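Local coordinates for protein beta-N-acetylhexosaminidase (PDB 5BZA) that probably hydrolyses terminal non-reducing N-acetyl-D-hexosamine residues from N-acetyl-beta-D-hexosaminides, as a member of glycosyl hydrolase family 3, at residues Ala169-Ser172 with His173-Leu176; Asp245-Met249 with Lys250-Glu254; Val179-Ser182 with Phe183-Trp187. One frame throughout, in Å; residues are numbered along the deposited sequence.

From the N terminus the three local contacts follow in series, none nested in or crossing another. Interaction 1 (169-176) winds a tight turn in the long loop between strand 156-162 and helix 183-188 of the TIM-barrel domain. Interaction 3 (179-187) comes almost directly after it and starts that helix, yet the two meet only through the chain, their centres about 19 Å apart. Interaction 2 (245-254) follows the outgoing end of strand 241-243 and starts the short helix 250-253. It packs against interaction 1: A251 N probably donates to S172 O at 3.2 Å, and M249 SD lies 3.6 Å from H173 CE1, tying the loops after two barrel strands together.

Interaction 1 of 3, residues Ala169-Ser172 with His173-Leu176; sequences ADDS and HYLL. With CD (cadmium ion), chain O.
D170 meets L175 across the turn: L175 CD1 sits over the face of the D170 carboxylate, 3.4 Å from D170 CG. D171 carries most of the rest. Its CG stands anti to the backbone N (chi1 -172°), which swings the carboxylate forward over the next residues. There OD1 accepts from H173 N at 2.7 Å, nearly along the C-O axis, which is an Asx turn. The same carboxylate grips the cadmium ion with both oxygens, D171 OD1 at 2.7 Å and D171 OD2 at 2.6 Å, and H173 ND1 adds a third bond to cadmium of 2.6 Å. Behind it, D171 O takes two donors, Y174 N at 2.8 Å from above the carbonyl plane and L175 N at 3.1 Å, while D171 CB and OD1 lie over one face of the Y174 ring, CB nearest CD2. S172 turns its hydroxyl inward to H165, and its CA-H points at L175 O. Aspartate suits its place because one short side chain can both shape the backbone and bind a metal. The chemistry is consistent with a metal-binding pair largely set by the turn: D171 closes it with OD1 and its carbonyl, and H173 ND1 comes round to a shared ion, at a position where zinc too has been seen.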
# COMPACT_ATOMS: atom_id res chain seq x y z
N ALA B 169 6.10 -5.76 -33.15
CA ALA B 169 6.66 -6.75 -32.22
C ALA B 169 7.88 -6.16 -31.51
O ALA B 169 8.33 -6.66 -30.48
CB ALA B 169 7.04 -8.03 -32.94
N ASP B 170 8.37 -5.06 -32.05
CA ASP B 170 9.56 -4.40 -31.54
C ASP B 170 9.32 -3.45 -30.35
O ASP B 170 8.25 -2.86 -30.19
CB ASP B 170 10.23 -3.66 -32.67
CG ASP B 170 10.93 -4.61 -33.62
OD1 ASP B 170 11.58 -5.55 -33.11
OD2 ASP B 170 10.80 -4.45 -34.85
N ASP B 171 10.35 -3.37 -29.51
CA ASP B 171 10.34 -2.59 -28.28
C ASP B 171 11.15 -1.29 -28.36
O ASP B 171 12.36 -1.34 -28.60
CB ASP B 171 10.87 -3.52 -27.17
CG ASP B 171 10.75 -2.92 -25.80
OD1 ASP B 171 11.19 -1.76 -25.62
OD2 ASP B 171 10.25 -3.65 -24.89
N SER B 172 10.53 -0.14 -28.06
CA SER B 172 11.24 1.15 -28.19
C SER B 172 12.48 1.29 -27.30
O SER B 172 13.29 2.20 -27.54
CB SER B 172 10.33 2.35 -27.86
OG SER B 172 9.03 2.25 -28.38
N HIS B 173 12.62 0.47 -26.25
CA HIS B 173 13.84 0.55 -25.44
C HIS B 173 15.03 -0.04 -26.23
O HIS B 173 16.19 0.31 -25.99
CB HIS B 173 13.70 -0.16 -24.07
CG HIS B 173 12.90 0.61 -23.05
ND1 HIS B 173 11.52 0.59 -23.01
CD2 HIS B 173 13.28 1.45 -22.06
CE1 HIS B 173 11.09 1.36 -22.02
NE2 HIS B 173 12.14 1.90 -21.43
N TYR B 174 14.74 -0.92 -27.20
CA TYR B 174 15.81 -1.60 -27.94
C TYR B 174 16.07 -0.99 -29.35
O TYR B 174 17.23 -0.79 -29.75
CB TYR B 174 15.48 -3.10 -28.05
CG TYR B 174 15.24 -3.74 -26.68
CD1 TYR B 174 15.91 -3.29 -25.54
CD2 TYR B 174 14.34 -4.81 -26.53
CE1 TYR B 174 15.68 -3.86 -24.29
CE2 TYR B 174 14.11 -5.39 -25.28
CZ TYR B 174 14.78 -4.91 -24.16
OH TYR B 174 14.56 -5.47 -22.91
N LEU B 175 15.02 -0.68 -30.10
CA LEU B 175 15.17 -0.07 -31.43
C LEU B 175 13.92 0.75 -31.76
O LEU B 175 12.98 0.82 -30.96
CB LEU B 175 15.43 -1.12 -32.52
CG LEU B 175 14.53 -2.36 -32.43
CD1 LEU B 175 13.29 -2.18 -33.26
CD2 LEU B 175 15.28 -3.61 -32.91
N LEU B 176 13.91 1.38 -32.93
CA LEU B 176 12.74 2.11 -33.39
C LEU B 176 11.79 1.10 -34.03
O LEU B 176 12.07 0.58 -35.10
CB LEU B 176 13.15 3.21 -34.37
CG LEU B 176 12.06 4.08 -35.01
CD1 LEU B 176 11.26 4.73 -33.89
CD2 LEU B 176 12.65 5.14 -35.99
CD CD O . 10.55 -1.80 -23.04

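Interaction 2 of 3, residues Asp245-Met249 with Lys250-Glu254; sequences DAMEM and KAISE
S253 reaches back from helix 250-253 to the turn before it. Its CB comes first, 3.4 Å from E248 O, with M249 O a little farther away. OG then sits between its own backbone N and carbonyl carbon (chi1 54°), the rotation that sends it back down the helix, and donates to E248 O at 2.7 Å from well above the carbonyl plane. A small hydroxyl residue fits here, since its short arm spans only the step to the carbonyl one residue before the N-cap. M249, the last residue of a type I turn that begins at A246, holds that cap position. M249 O receives S253 N at 2.8 Å, almost straight (169°), and I252 N at 2.8 Å on a more bent path; the two donors approach from opposite faces of the carbonyl. I252 presses CB against M247 O at 3.5 Å and faces M247 SD with CG2 at 4.3 Å, an apolar pair packed onto A261 of helix 258-268. On the outer side K250 NZ makes a salt bridge to E254 OE2, whose hydrogen bond is weak. E248 turns to the backbone of D276. The chemistry implies a single helical turn secured by two successive carbonyls, those of E248 and M249.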
# COMPACT_ATOMS: atom_id res chain seq x y z
N ASP B 245 7.23 9.99 -24.98
CA ASP B 245 7.75 8.88 -24.18
C ASP B 245 9.20 9.29 -23.84
O ASP B 245 9.68 10.31 -24.34
CB ASP B 245 7.69 7.54 -24.92
CG ASP B 245 7.63 6.36 -23.96
OD1 ASP B 245 7.90 6.58 -22.75
OD2 ASP B 245 7.37 5.20 -24.39
N ALA B 246 9.91 8.54 -23.00
CA ALA B 246 11.24 9.03 -22.52
C ALA B 246 12.23 9.19 -23.67
O ALA B 246 12.51 8.24 -24.39
CB ALA B 246 11.81 8.09 -21.46
N MET B 247 12.78 10.39 -23.82
CA MET B 247 13.61 10.71 -25.01
C MET B 247 14.90 9.92 -25.09
O MET B 247 15.45 9.76 -26.17
CB MET B 247 13.95 12.20 -25.04
CG MET B 247 12.82 13.09 -25.45
SD MET B 247 12.24 12.80 -27.15
CE MET B 247 11.13 14.21 -27.26
N GLU B 248 15.40 9.46 -23.95
CA GLU B 248 16.68 8.76 -23.90
C GLU B 248 16.52 7.38 -24.52
O GLU B 248 17.51 6.76 -24.86
CB GLU B 248 17.19 8.62 -22.45
CG GLU B 248 17.51 9.95 -21.75
CD GLU B 248 16.34 10.44 -20.91
OE1 GLU B 248 15.19 10.08 -21.26
OE2 GLU B 248 16.57 11.14 -19.88
N MET B 249 15.30 6.89 -24.63
CA MET B 249 15.13 5.57 -25.21
C MET B 249 15.78 5.44 -26.62
O MET B 249 15.81 6.38 -27.42
CB MET B 249 13.65 5.20 -25.26
CG MET B 249 13.11 4.56 -24.00
SD MET B 249 11.32 4.24 -24.09
CE MET B 249 10.74 5.85 -24.02
N LYS B 250 16.34 4.27 -26.87
CA LYS B 250 17.20 3.99 -28.00
C LYS B 250 16.51 4.32 -29.33
O LYS B 250 17.13 4.84 -30.25
CB LYS B 250 17.61 2.52 -27.96
CG LYS B 250 18.96 2.26 -27.33
CD LYS B 250 19.09 0.79 -26.88
CE LYS B 250 20.40 0.55 -26.16
NZ LYS B 250 21.53 1.13 -26.96
N ALA B 251 15.21 4.02 -29.40
CA ALA B 251 14.40 4.32 -30.57
C ALA B 251 14.60 5.76 -30.99
O ALA B 251 14.65 6.07 -32.20
CB ALA B 251 12.94 4.04 -30.31
N ILE B 252 14.75 6.65 -30.02
CA ILE B 252 15.08 8.03 -30.34
C ILE B 252 16.58 8.26 -30.33
O ILE B 252 17.19 8.62 -31.36
CB ILE B 252 14.40 9.00 -29.37
CG1 ILE B 252 12.89 8.75 -29.41
CG2 ILE B 252 14.74 10.45 -29.69
CD1 ILE B 252 12.24 8.90 -30.83
N SER B 253 17.20 7.98 -29.19
CA SER B 253 18.60 8.38 -28.97
C SER B 253 19.57 7.69 -29.93
O SER B 253 20.66 8.17 -30.15
CB SER B 253 19.01 8.12 -27.54
OG SER B 253 18.75 6.77 -27.24
N GLU B 254 19.24 6.51 -30.42
CA GLU B 254 20.16 5.94 -31.40
C GLU B 254 19.90 6.33 -32.88
O GLU B 254 20.56 5.81 -33.79
CB GLU B 254 20.20 4.44 -31.26
CG GLU B 254 21.11 4.07 -30.14
CD GLU B 254 21.39 2.61 -30.12
OE1 GLU B 254 20.62 1.87 -30.78
OE2 GLU B 254 22.38 2.22 -29.45

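Interaction 3 of 3, residues Val179-Ser182 with Phe183-Trp187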
# COMPACT_ATOMS: atom_id res chain seq x y z
N VAL B 179 5.24 0.26 -37.39
CA VAL B 179 3.87 -0.24 -37.59
C VAL B 179 3.48 0.04 -39.05
O VAL B 179 3.59 1.18 -39.51
CB VAL B 179 2.87 0.42 -36.62
CG1 VAL B 179 1.45 0.30 -37.09
CG2 VAL B 179 3.04 -0.18 -35.20
N ASN B 180 3.05 -0.98 -39.79
CA ASN B 180 2.88 -0.80 -41.25
C ASN B 180 1.50 -0.36 -41.63
O ASN B 180 1.21 -0.20 -42.82
CB ASN B 180 3.15 -2.11 -41.99
CG ASN B 180 4.57 -2.52 -41.90
OD1 ASN B 180 5.49 -1.71 -42.06
ND2 ASN B 180 4.76 -3.80 -41.59
N ALA B 181 0.63 -0.22 -40.63
CA ALA B 181 -0.76 0.12 -40.90
C ALA B 181 -0.89 1.42 -41.68
O ALA B 181 -0.17 2.39 -41.43
CB ALA B 181 -1.55 0.23 -39.54
N SER B 182 -1.81 1.42 -42.64
CA SER B 182 -2.19 2.66 -43.32
C SER B 182 -2.95 3.60 -42.37
O SER B 182 -3.56 3.14 -41.39
CB SER B 182 -3.06 2.35 -44.52
OG SER B 182 -4.31 1.85 -44.05
N PHE B 183 -2.97 4.89 -42.67
CA PHE B 183 -3.68 5.82 -41.83
C PHE B 183 -5.17 5.53 -41.71
O PHE B 183 -5.81 5.81 -40.66
CB PHE B 183 -3.54 7.25 -42.33
CG PHE B 183 -4.34 8.19 -41.51
CD1 PHE B 183 -3.94 8.50 -40.19
CD2 PHE B 183 -5.54 8.70 -41.98
CE1 PHE B 183 -4.70 9.35 -39.41
CE2 PHE B 183 -6.30 9.54 -41.18
CZ PHE B 183 -5.88 9.86 -39.90
N GLU B 184 -5.76 5.02 -42.78
CA GLU B 184 -7.17 4.71 -42.70
C GLU B 184 -7.38 3.60 -41.65
O GLU B 184 -8.34 3.65 -40.87
CB GLU B 184 -7.69 4.30 -44.09
CG GLU B 184 -9.00 3.51 -44.08
CD GLU B 184 -8.78 2.01 -43.85
OE1 GLU B 184 -7.77 1.47 -44.39
OE2 GLU B 184 -9.59 1.38 -43.11
N GLU B 185 -6.45 2.65 -41.59
CA GLU B 185 -6.51 1.60 -40.58
C GLU B 185 -6.22 2.07 -39.13
O GLU B 185 -6.90 1.62 -38.19
CB GLU B 185 -5.53 0.49 -40.92
CG GLU B 185 -5.70 -0.70 -40.02
CD GLU B 185 -4.58 -1.67 -40.16
OE1 GLU B 185 -3.76 -1.50 -41.09
OE2 GLU B 185 -4.48 -2.61 -39.35
N LEU B 186 -5.22 2.93 -38.95
CA LEU B 186 -4.94 3.52 -37.64
C LEU B 186 -6.16 4.27 -37.16
O LEU B 186 -6.55 4.19 -35.98
CB LEU B 186 -3.75 4.47 -37.69
CG LEU B 186 -2.38 3.83 -37.92
CD1 LEU B 186 -1.26 4.90 -38.07
CD2 LEU B 186 -2.09 2.89 -36.77
N TRP B 187 -6.76 5.04 -38.08
CA TRP B 187 -7.95 5.81 -37.75
C TRP B 187 -9.08 4.90 -37.29
O TRP B 187 -9.77 5.21 -36.32
CB TRP B 187 -8.43 6.63 -38.92
CG TRP B 187 -9.62 7.51 -38.55
CD1 TRP B 187 -10.95 7.25 -38.78
CD2 TRP B 187 -9.56 8.79 -37.89
NE1 TRP B 187 -11.72 8.30 -38.29
CE2 TRP B 187 -10.89 9.26 -37.77
CE3 TRP B 187 -8.51 9.59 -37.41
CZ2 TRP B 187 -11.20 10.49 -37.19
CZ3 TRP B 187 -8.82 10.83 -36.82
CH2 TRP B 187 -10.15 11.26 -36.71
O HOH W 1 -3.31 -0.58 -43.29
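S182 O accepts L186 N at 3.0 Å, nearly along its carbonyl axis (C=O...N angle 162°), and this bond opens helix 183-188. S182 is the N-cap: with OG placed between its backbone N and carbonyl carbon (chi1 68°), the hydroxyl faces the first turn and takes a weak bond from E185 N at 3.4 Å. A water joins the same group, lying 2.6 Å from S182 N, whose proton it accepts, and 2.7 Å from S182 OG. E185 OE1 lies doubtfully close to the same water. E185 runs back along the chain, extended beyond CG, so its OE1 comes within 3.2 Å of A181 CB; its carboxylate is also close to E189, its partner in a zinc site seen in this protein, and a cadmium ion lies about 3 Å from its side chain. Farther out the packing is apolar. L186 CD2 covers A181 CB at 3.9 Å and meets V179 CG1 at 4.4 Å, while F183 turns away towards V231 of helix 225-235. The A181-L186 pair, bracketing the cap, is a hydrophobic staple. Serine at the cap and glutamate three residues on form the sequence pattern of a capping box, the return link perhaps passing through the water.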